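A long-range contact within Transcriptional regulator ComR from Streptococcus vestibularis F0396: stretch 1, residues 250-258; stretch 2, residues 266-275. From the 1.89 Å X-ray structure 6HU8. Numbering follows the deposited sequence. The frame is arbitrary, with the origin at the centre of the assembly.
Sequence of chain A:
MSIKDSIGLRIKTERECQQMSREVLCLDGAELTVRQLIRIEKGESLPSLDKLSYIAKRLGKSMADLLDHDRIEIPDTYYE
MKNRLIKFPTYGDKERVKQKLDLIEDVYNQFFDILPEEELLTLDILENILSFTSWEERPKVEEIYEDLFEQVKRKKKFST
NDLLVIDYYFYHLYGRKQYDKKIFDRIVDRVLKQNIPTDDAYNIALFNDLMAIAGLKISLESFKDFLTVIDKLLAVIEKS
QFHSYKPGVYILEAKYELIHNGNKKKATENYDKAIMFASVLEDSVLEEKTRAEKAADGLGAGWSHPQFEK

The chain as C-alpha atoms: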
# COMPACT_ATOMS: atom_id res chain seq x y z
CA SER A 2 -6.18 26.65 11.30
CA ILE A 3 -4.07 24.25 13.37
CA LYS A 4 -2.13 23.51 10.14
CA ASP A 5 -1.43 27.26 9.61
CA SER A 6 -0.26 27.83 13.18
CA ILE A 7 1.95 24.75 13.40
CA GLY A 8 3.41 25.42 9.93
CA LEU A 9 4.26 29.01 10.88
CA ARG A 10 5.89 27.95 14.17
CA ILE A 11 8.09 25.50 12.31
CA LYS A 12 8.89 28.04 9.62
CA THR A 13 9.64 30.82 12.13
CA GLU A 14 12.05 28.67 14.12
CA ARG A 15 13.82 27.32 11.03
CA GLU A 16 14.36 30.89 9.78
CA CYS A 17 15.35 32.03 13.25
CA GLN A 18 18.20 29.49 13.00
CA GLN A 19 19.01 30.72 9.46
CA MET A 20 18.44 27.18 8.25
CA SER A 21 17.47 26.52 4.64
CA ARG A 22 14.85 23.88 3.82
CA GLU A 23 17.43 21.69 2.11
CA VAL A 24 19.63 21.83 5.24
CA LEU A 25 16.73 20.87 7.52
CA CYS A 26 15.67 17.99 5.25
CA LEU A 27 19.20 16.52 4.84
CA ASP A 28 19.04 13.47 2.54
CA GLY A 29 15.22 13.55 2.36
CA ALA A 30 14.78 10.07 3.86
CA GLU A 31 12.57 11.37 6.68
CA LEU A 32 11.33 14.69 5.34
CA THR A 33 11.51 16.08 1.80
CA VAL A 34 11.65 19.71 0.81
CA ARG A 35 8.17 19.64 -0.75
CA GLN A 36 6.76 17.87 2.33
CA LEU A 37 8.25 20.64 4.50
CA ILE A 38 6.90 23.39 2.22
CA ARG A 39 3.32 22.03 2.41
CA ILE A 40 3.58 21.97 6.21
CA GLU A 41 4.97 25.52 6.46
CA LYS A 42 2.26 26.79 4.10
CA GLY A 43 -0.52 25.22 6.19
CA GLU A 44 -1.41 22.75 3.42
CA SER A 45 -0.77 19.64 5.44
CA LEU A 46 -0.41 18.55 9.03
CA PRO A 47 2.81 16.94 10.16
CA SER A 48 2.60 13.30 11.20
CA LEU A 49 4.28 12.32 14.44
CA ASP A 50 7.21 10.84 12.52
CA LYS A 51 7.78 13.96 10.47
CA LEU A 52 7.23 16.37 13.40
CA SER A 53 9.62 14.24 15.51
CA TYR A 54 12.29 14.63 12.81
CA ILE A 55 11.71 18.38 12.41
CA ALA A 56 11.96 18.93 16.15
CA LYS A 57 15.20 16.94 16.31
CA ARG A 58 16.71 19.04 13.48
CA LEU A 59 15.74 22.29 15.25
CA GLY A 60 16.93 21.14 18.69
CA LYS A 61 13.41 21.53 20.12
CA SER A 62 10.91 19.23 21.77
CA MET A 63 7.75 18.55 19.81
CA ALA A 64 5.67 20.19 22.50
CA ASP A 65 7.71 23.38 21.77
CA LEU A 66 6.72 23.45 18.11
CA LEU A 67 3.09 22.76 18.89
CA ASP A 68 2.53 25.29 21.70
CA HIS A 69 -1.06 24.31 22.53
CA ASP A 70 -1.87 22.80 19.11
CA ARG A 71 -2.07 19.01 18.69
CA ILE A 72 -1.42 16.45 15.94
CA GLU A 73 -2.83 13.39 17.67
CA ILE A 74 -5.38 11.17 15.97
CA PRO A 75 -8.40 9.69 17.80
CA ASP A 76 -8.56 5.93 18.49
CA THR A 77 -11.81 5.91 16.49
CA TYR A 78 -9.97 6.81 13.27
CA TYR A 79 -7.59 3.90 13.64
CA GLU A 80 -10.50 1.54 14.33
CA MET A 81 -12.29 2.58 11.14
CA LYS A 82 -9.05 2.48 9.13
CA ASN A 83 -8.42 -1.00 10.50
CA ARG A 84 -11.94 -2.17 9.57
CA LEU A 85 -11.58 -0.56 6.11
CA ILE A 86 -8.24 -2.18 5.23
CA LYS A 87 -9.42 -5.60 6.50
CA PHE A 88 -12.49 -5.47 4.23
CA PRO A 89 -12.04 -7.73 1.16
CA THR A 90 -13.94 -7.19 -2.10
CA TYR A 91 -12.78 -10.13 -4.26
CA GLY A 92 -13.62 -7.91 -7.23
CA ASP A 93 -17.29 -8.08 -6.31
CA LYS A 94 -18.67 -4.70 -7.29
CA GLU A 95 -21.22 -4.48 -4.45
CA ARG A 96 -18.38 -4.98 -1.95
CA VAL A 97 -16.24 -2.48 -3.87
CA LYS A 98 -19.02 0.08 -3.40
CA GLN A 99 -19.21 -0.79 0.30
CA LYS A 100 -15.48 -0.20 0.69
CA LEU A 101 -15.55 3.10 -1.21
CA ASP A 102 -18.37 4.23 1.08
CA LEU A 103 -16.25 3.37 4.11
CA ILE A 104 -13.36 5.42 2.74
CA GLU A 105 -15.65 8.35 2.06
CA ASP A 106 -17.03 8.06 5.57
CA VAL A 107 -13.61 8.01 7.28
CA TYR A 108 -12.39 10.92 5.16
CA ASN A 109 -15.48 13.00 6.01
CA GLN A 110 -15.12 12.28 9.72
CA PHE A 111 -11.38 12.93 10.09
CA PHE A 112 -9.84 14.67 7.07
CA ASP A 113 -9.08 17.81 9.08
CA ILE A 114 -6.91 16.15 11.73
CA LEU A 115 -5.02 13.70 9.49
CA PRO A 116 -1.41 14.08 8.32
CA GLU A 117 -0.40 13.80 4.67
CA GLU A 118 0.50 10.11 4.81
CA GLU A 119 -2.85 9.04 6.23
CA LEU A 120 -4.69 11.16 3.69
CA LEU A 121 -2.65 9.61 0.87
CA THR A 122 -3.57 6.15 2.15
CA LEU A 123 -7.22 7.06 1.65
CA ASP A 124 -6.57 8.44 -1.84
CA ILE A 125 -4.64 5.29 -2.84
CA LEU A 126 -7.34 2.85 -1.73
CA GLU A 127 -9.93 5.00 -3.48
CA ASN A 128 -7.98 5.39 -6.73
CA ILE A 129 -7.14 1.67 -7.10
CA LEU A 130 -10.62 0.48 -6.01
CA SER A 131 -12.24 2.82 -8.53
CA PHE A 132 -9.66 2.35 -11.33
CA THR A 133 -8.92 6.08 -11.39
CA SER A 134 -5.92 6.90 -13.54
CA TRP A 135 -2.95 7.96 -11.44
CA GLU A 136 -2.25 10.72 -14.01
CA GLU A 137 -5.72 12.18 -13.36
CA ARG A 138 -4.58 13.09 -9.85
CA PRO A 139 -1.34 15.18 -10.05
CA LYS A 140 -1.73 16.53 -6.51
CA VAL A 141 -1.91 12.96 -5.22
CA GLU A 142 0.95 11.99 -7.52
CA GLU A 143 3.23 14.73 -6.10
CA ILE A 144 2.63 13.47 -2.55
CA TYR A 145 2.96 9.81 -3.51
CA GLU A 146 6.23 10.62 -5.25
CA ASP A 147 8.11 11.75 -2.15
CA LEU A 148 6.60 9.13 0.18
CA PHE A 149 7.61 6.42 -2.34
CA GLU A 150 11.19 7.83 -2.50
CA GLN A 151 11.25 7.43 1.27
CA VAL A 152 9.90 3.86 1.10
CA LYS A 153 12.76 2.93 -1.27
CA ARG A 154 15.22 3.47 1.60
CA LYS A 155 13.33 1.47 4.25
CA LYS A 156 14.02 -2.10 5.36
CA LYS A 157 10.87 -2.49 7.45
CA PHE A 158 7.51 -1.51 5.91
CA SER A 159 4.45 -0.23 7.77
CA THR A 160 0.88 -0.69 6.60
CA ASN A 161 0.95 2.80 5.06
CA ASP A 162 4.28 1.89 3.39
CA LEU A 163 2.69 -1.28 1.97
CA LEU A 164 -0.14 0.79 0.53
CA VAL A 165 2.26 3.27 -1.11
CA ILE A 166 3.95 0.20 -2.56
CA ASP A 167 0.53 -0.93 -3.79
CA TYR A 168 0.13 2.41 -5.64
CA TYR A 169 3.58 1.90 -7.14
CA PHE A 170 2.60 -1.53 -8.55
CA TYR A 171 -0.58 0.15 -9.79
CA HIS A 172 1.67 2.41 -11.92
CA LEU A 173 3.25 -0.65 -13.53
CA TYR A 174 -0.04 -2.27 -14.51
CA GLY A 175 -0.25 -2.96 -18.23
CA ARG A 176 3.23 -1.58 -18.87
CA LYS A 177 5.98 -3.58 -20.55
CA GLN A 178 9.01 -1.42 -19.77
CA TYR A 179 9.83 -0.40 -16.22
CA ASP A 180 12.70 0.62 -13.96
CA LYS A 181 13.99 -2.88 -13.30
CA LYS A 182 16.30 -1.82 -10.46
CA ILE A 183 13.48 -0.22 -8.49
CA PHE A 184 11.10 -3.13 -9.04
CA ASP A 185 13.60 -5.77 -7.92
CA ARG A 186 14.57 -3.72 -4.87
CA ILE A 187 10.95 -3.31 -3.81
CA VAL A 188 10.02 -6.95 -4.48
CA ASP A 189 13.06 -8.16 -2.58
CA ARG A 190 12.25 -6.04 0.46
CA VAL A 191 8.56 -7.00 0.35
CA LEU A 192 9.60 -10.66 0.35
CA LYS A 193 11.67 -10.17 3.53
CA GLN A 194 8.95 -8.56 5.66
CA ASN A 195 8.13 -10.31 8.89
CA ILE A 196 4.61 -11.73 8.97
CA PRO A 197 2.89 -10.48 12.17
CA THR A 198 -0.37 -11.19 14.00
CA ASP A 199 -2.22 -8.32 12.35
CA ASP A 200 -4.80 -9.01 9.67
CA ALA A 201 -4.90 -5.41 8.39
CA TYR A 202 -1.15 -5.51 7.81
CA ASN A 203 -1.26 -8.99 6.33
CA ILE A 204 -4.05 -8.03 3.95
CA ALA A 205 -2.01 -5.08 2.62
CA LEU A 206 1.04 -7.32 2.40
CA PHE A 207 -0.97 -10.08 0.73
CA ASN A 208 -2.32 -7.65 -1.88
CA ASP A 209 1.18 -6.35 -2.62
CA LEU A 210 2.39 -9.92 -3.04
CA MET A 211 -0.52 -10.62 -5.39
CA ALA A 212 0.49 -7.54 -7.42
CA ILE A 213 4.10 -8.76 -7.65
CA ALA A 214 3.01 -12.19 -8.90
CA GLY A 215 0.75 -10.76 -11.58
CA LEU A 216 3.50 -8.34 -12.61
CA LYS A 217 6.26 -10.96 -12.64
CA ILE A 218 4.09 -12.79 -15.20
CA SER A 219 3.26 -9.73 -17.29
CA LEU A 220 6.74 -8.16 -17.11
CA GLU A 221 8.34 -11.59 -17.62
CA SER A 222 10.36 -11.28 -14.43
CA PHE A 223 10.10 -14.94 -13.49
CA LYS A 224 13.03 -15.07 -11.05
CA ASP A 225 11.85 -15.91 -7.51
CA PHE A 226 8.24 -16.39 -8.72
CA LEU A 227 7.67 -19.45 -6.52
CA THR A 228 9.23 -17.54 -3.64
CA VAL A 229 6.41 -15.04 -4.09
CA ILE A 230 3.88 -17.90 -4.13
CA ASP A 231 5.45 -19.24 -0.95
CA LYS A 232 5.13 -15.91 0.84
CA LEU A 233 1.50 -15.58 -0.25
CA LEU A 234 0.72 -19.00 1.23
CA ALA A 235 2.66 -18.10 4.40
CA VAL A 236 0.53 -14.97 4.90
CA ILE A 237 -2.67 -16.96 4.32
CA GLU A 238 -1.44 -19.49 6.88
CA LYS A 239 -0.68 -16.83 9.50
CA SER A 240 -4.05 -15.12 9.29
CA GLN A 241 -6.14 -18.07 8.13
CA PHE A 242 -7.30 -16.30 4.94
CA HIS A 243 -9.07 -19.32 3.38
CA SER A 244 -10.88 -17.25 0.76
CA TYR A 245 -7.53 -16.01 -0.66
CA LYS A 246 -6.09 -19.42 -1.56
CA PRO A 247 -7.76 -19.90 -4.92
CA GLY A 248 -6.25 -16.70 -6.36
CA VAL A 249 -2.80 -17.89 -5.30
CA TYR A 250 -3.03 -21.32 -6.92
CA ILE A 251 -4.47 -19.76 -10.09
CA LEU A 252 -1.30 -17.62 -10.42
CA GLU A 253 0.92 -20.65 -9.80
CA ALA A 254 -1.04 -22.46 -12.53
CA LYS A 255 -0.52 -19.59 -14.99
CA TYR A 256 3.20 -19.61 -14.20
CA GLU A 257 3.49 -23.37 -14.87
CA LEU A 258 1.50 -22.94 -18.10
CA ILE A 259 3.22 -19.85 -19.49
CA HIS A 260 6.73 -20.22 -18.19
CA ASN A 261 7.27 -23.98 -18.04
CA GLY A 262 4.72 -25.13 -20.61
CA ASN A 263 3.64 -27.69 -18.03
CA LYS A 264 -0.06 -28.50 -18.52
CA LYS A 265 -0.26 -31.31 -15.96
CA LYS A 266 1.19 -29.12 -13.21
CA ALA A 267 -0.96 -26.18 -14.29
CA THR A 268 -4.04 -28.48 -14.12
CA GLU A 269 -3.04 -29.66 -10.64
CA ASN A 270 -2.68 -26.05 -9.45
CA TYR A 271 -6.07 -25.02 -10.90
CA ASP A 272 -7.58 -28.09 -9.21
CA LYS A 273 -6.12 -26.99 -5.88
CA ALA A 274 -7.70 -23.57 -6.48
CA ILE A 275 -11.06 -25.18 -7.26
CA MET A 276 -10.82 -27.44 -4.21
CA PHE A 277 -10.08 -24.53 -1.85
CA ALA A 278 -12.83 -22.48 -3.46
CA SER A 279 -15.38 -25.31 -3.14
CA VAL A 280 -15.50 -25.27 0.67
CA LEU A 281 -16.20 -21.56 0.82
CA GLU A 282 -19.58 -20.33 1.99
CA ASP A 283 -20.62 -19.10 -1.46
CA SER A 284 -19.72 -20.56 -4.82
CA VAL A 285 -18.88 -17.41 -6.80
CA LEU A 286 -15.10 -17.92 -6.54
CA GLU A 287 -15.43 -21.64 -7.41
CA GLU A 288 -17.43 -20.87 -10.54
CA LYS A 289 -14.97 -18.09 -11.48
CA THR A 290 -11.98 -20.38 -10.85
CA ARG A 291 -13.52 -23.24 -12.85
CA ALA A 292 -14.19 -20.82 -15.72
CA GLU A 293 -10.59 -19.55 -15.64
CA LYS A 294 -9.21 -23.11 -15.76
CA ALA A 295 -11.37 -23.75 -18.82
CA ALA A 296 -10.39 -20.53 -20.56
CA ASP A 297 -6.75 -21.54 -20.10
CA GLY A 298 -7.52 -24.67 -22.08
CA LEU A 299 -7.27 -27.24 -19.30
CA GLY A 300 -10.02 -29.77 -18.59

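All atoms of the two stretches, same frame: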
# COMPACT_ATOMS: atom_id res chain seq x y z
N TYR A 250 -3.26 -20.15 -6.08
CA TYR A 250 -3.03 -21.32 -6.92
C TYR A 250 -3.34 -21.08 -8.40
O TYR A 250 -2.77 -21.74 -9.28
CB TYR A 250 -3.84 -22.50 -6.38
CG TYR A 250 -3.20 -23.02 -5.11
CD1 TYR A 250 -1.97 -23.65 -5.15
CD2 TYR A 250 -3.80 -22.84 -3.88
CE1 TYR A 250 -1.36 -24.11 -4.01
CE2 TYR A 250 -3.19 -23.28 -2.72
CZ TYR A 250 -1.97 -23.93 -2.80
OH TYR A 250 -1.36 -24.37 -1.66
N ILE A 251 -4.22 -20.12 -8.69
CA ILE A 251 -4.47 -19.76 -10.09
C ILE A 251 -3.21 -19.14 -10.70
O ILE A 251 -2.81 -19.50 -11.81
CB ILE A 251 -5.66 -18.77 -10.22
CG1 ILE A 251 -6.99 -19.48 -9.95
CG2 ILE A 251 -5.68 -18.11 -11.61
CD1 ILE A 251 -8.20 -18.52 -9.91
N LEU A 252 -2.57 -18.22 -9.97
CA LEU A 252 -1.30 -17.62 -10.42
C LEU A 252 -0.20 -18.66 -10.60
O LEU A 252 0.54 -18.62 -11.58
CB LEU A 252 -0.81 -16.54 -9.45
CG LEU A 252 -1.52 -15.18 -9.47
CD1 LEU A 252 -1.26 -14.42 -8.16
CD2 LEU A 252 -1.02 -14.37 -10.68
N GLU A 253 -0.08 -19.60 -9.65
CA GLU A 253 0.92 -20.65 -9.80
C GLU A 253 0.64 -21.53 -11.04
O GLU A 253 1.56 -22.00 -11.72
CB GLU A 253 1.00 -21.53 -8.54
CG GLU A 253 2.24 -22.44 -8.55
CD GLU A 253 2.43 -23.25 -7.30
OE1 GLU A 253 3.28 -24.17 -7.32
OE2 GLU A 253 1.76 -22.98 -6.28
N ALA A 254 -0.65 -21.73 -11.33
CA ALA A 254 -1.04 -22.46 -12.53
C ALA A 254 -0.63 -21.72 -13.80
O ALA A 254 -0.12 -22.34 -14.75
CB ALA A 254 -2.54 -22.71 -12.52
N LYS A 255 -0.85 -20.41 -13.83
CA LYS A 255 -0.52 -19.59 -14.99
C LYS A 255 0.98 -19.55 -15.23
O LYS A 255 1.45 -19.56 -16.38
CB LYS A 255 -1.09 -18.17 -14.83
CG LYS A 255 -2.54 -18.05 -15.33
CD LYS A 255 -3.34 -17.05 -14.54
CE LYS A 255 -4.31 -16.28 -15.44
NZ LYS A 255 -5.23 -17.11 -16.25
N TYR A 256 1.74 -19.50 -14.14
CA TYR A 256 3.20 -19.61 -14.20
C TYR A 256 3.67 -20.93 -14.84
O TYR A 256 4.50 -20.94 -15.77
CB TYR A 256 3.78 -19.46 -12.79
CG TYR A 256 5.24 -19.83 -12.70
CD1 TYR A 256 6.23 -18.97 -13.17
CD2 TYR A 256 5.63 -21.06 -12.16
CE1 TYR A 256 7.57 -19.31 -13.10
CE2 TYR A 256 6.96 -21.41 -12.09
CZ TYR A 256 7.92 -20.54 -12.56
OH TYR A 256 9.24 -20.90 -12.48
N GLU A 257 3.15 -22.05 -14.33
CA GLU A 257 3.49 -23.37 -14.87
C GLU A 257 3.13 -23.49 -16.35
O GLU A 257 3.91 -24.01 -17.15
CB GLU A 257 2.79 -24.49 -14.08
CG GLU A 257 3.33 -24.67 -12.68
CD GLU A 257 4.77 -25.20 -12.64
OE1 GLU A 257 5.39 -25.14 -11.55
OE2 GLU A 257 5.27 -25.69 -13.69
N LEU A 258 1.94 -23.00 -16.71
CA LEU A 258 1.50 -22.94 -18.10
C LEU A 258 2.42 -22.10 -18.98
O LEU A 258 2.97 -22.58 -19.98
CB LEU A 258 0.10 -22.36 -18.18
CG LEU A 258 -1.10 -23.16 -18.63
CD1 LEU A 258 -2.14 -22.16 -19.09
CD2 LEU A 258 -0.75 -24.14 -19.74
N LYS A 266 0.96 -29.86 -14.45
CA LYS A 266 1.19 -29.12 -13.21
C LYS A 266 0.24 -27.93 -13.15
O LYS A 266 -0.26 -27.58 -12.08
CB LYS A 266 2.65 -28.67 -13.12
CG LYS A 266 3.10 -28.25 -11.73
CD LYS A 266 2.91 -29.37 -10.71
CE LYS A 266 3.51 -28.99 -9.37
NZ LYS A 266 4.94 -28.58 -9.55
N ALA A 267 -0.02 -27.30 -14.29
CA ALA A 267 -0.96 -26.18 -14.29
C ALA A 267 -2.38 -26.68 -13.93
O ALA A 267 -3.09 -26.03 -13.16
CB ALA A 267 -0.95 -25.47 -15.64
N THR A 268 -2.76 -27.85 -14.46
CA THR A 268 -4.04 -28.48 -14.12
C THR A 268 -4.15 -28.83 -12.65
O THR A 268 -5.21 -28.62 -12.03
CB THR A 268 -4.29 -29.76 -14.93
OG1 THR A 268 -4.19 -29.46 -16.31
CG2 THR A 268 -5.70 -30.33 -14.65
N GLU A 269 -3.07 -29.36 -12.07
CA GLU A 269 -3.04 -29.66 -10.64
C GLU A 269 -3.25 -28.39 -9.80
O GLU A 269 -4.01 -28.39 -8.83
CB GLU A 269 -1.71 -30.33 -10.26
CG GLU A 269 -1.54 -31.71 -10.91
CD GLU A 269 -0.17 -32.34 -10.67
OE1 GLU A 269 0.72 -31.64 -10.13
OE2 GLU A 269 0.01 -33.52 -11.02
N ASN A 270 -2.58 -27.30 -10.19
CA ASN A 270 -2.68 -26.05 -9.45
C ASN A 270 -4.07 -25.40 -9.58
O ASN A 270 -4.60 -24.89 -8.58
CB ASN A 270 -1.58 -25.09 -9.89
CG ASN A 270 -0.20 -25.54 -9.43
OD1 ASN A 270 -0.06 -26.13 -8.35
ND2 ASN A 270 0.82 -25.28 -10.23
N TYR A 271 -4.67 -25.46 -10.76
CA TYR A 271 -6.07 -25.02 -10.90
C TYR A 271 -6.99 -25.89 -10.05
O TYR A 271 -7.94 -25.38 -9.45
CB TYR A 271 -6.54 -25.06 -12.35
CG TYR A 271 -6.37 -23.74 -13.08
CD1 TYR A 271 -7.08 -22.60 -12.68
CD2 TYR A 271 -5.52 -23.63 -14.17
CE1 TYR A 271 -6.92 -21.38 -13.34
CE2 TYR A 271 -5.36 -22.42 -14.84
CZ TYR A 271 -6.06 -21.30 -14.42
OH TYR A 271 -5.91 -20.11 -15.09
N ASP A 272 -6.72 -27.20 -9.99
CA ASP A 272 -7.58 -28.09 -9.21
C ASP A 272 -7.48 -27.80 -7.72
O ASP A 272 -8.49 -27.89 -7.00
CB ASP A 272 -7.25 -29.57 -9.47
CG ASP A 272 -7.86 -30.09 -10.76
OD1 ASP A 272 -8.69 -29.38 -11.38
OD2 ASP A 272 -7.53 -31.23 -11.14
N LYS A 273 -6.28 -27.48 -7.24
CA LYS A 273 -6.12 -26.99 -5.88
C LYS A 273 -6.94 -25.73 -5.63
O LYS A 273 -7.59 -25.60 -4.58
CB LYS A 273 -4.65 -26.70 -5.58
CG LYS A 273 -3.81 -27.93 -5.29
CD LYS A 273 -2.35 -27.53 -5.00
CE LYS A 273 -1.48 -28.77 -4.83
NZ LYS A 273 -0.02 -28.45 -4.84
N ALA A 274 -6.87 -24.77 -6.56
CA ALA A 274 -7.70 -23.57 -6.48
C ALA A 274 -9.20 -23.87 -6.41
O ALA A 274 -9.93 -23.25 -5.63
CB ALA A 274 -7.40 -22.64 -7.69
N ILE A 275 -9.65 -24.82 -7.23
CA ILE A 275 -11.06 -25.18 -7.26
C ILE A 275 -11.46 -25.84 -5.94
O ILE A 275 -12.49 -25.49 -5.33
CB ILE A 275 -11.38 -26.14 -8.44
CG1 ILE A 275 -11.35 -25.38 -9.77
CG2 ILE A 275 -12.76 -26.75 -8.27
CD1 ILE A 275 -11.35 -26.29 -10.97
O HOH W 1 3.75 -25.60 -9.62

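How do the two helices meet at Y250? They run antiparallel at 171°, their axes approaching to 7.8 Å, so the start of stretch 1 lies beside the end of stretch 2. Y250, an m rotamer pointing toward the partner, packs its CB 3.8 Å from the CB of A274, whose small side chain leaves room for it. K273 crosses one face of the Y250 ring, its CB 4.2 Å from the ring centroid; its aliphatic chain suits that role, and the residue as a whole is exposed. I251 points sideways, yet its CG1 lies 3.9 Å from both A274 CB and Y271 CE1.

How is a polar residue accommodated in this packing? N270 is the knob, its side chain sitting among Y250, E253, A254 and E257. E253 points sideways and lines this pocket with its CG, 3.6 Å from N270 ND2. N270 OD1 is buried without a partner.

What lets the backbones come so close around A254? Alanine faces alanine: the CA atoms of A254 and A267 are 4.1 Å apart, and A254 O lies 3.4 Å from A267 CB. A254 CB also sits over one face of the Y271 ring, 3.9 Å from its centroid. Although the CA-to-CB bond of Y271 points away, its ring returns to the interface, bringing its OH to 3.3 Å from K255 NZ.

What closes the contact at the end of stretch 1? E257 CD packs 3.6 Å from K266 CG, and the opposite charges lie near each other, E257 OE1 to K266 NZ being 4.0 Å, beyond a salt bridge. The clear hydrogen bonds between the stretches run through one water, which donates to E253 OE1 (2.7 Å) and E257 OE1 (2.6 Å) and accepts from N270 ND2 (3.0 Å) and, weakly, from K266 NZ (3.2 Å). L258 adds an apolar contact, its CG 3.8 Å from A267 CB. Altogether the two stretches bury 633 Å², both sides summed.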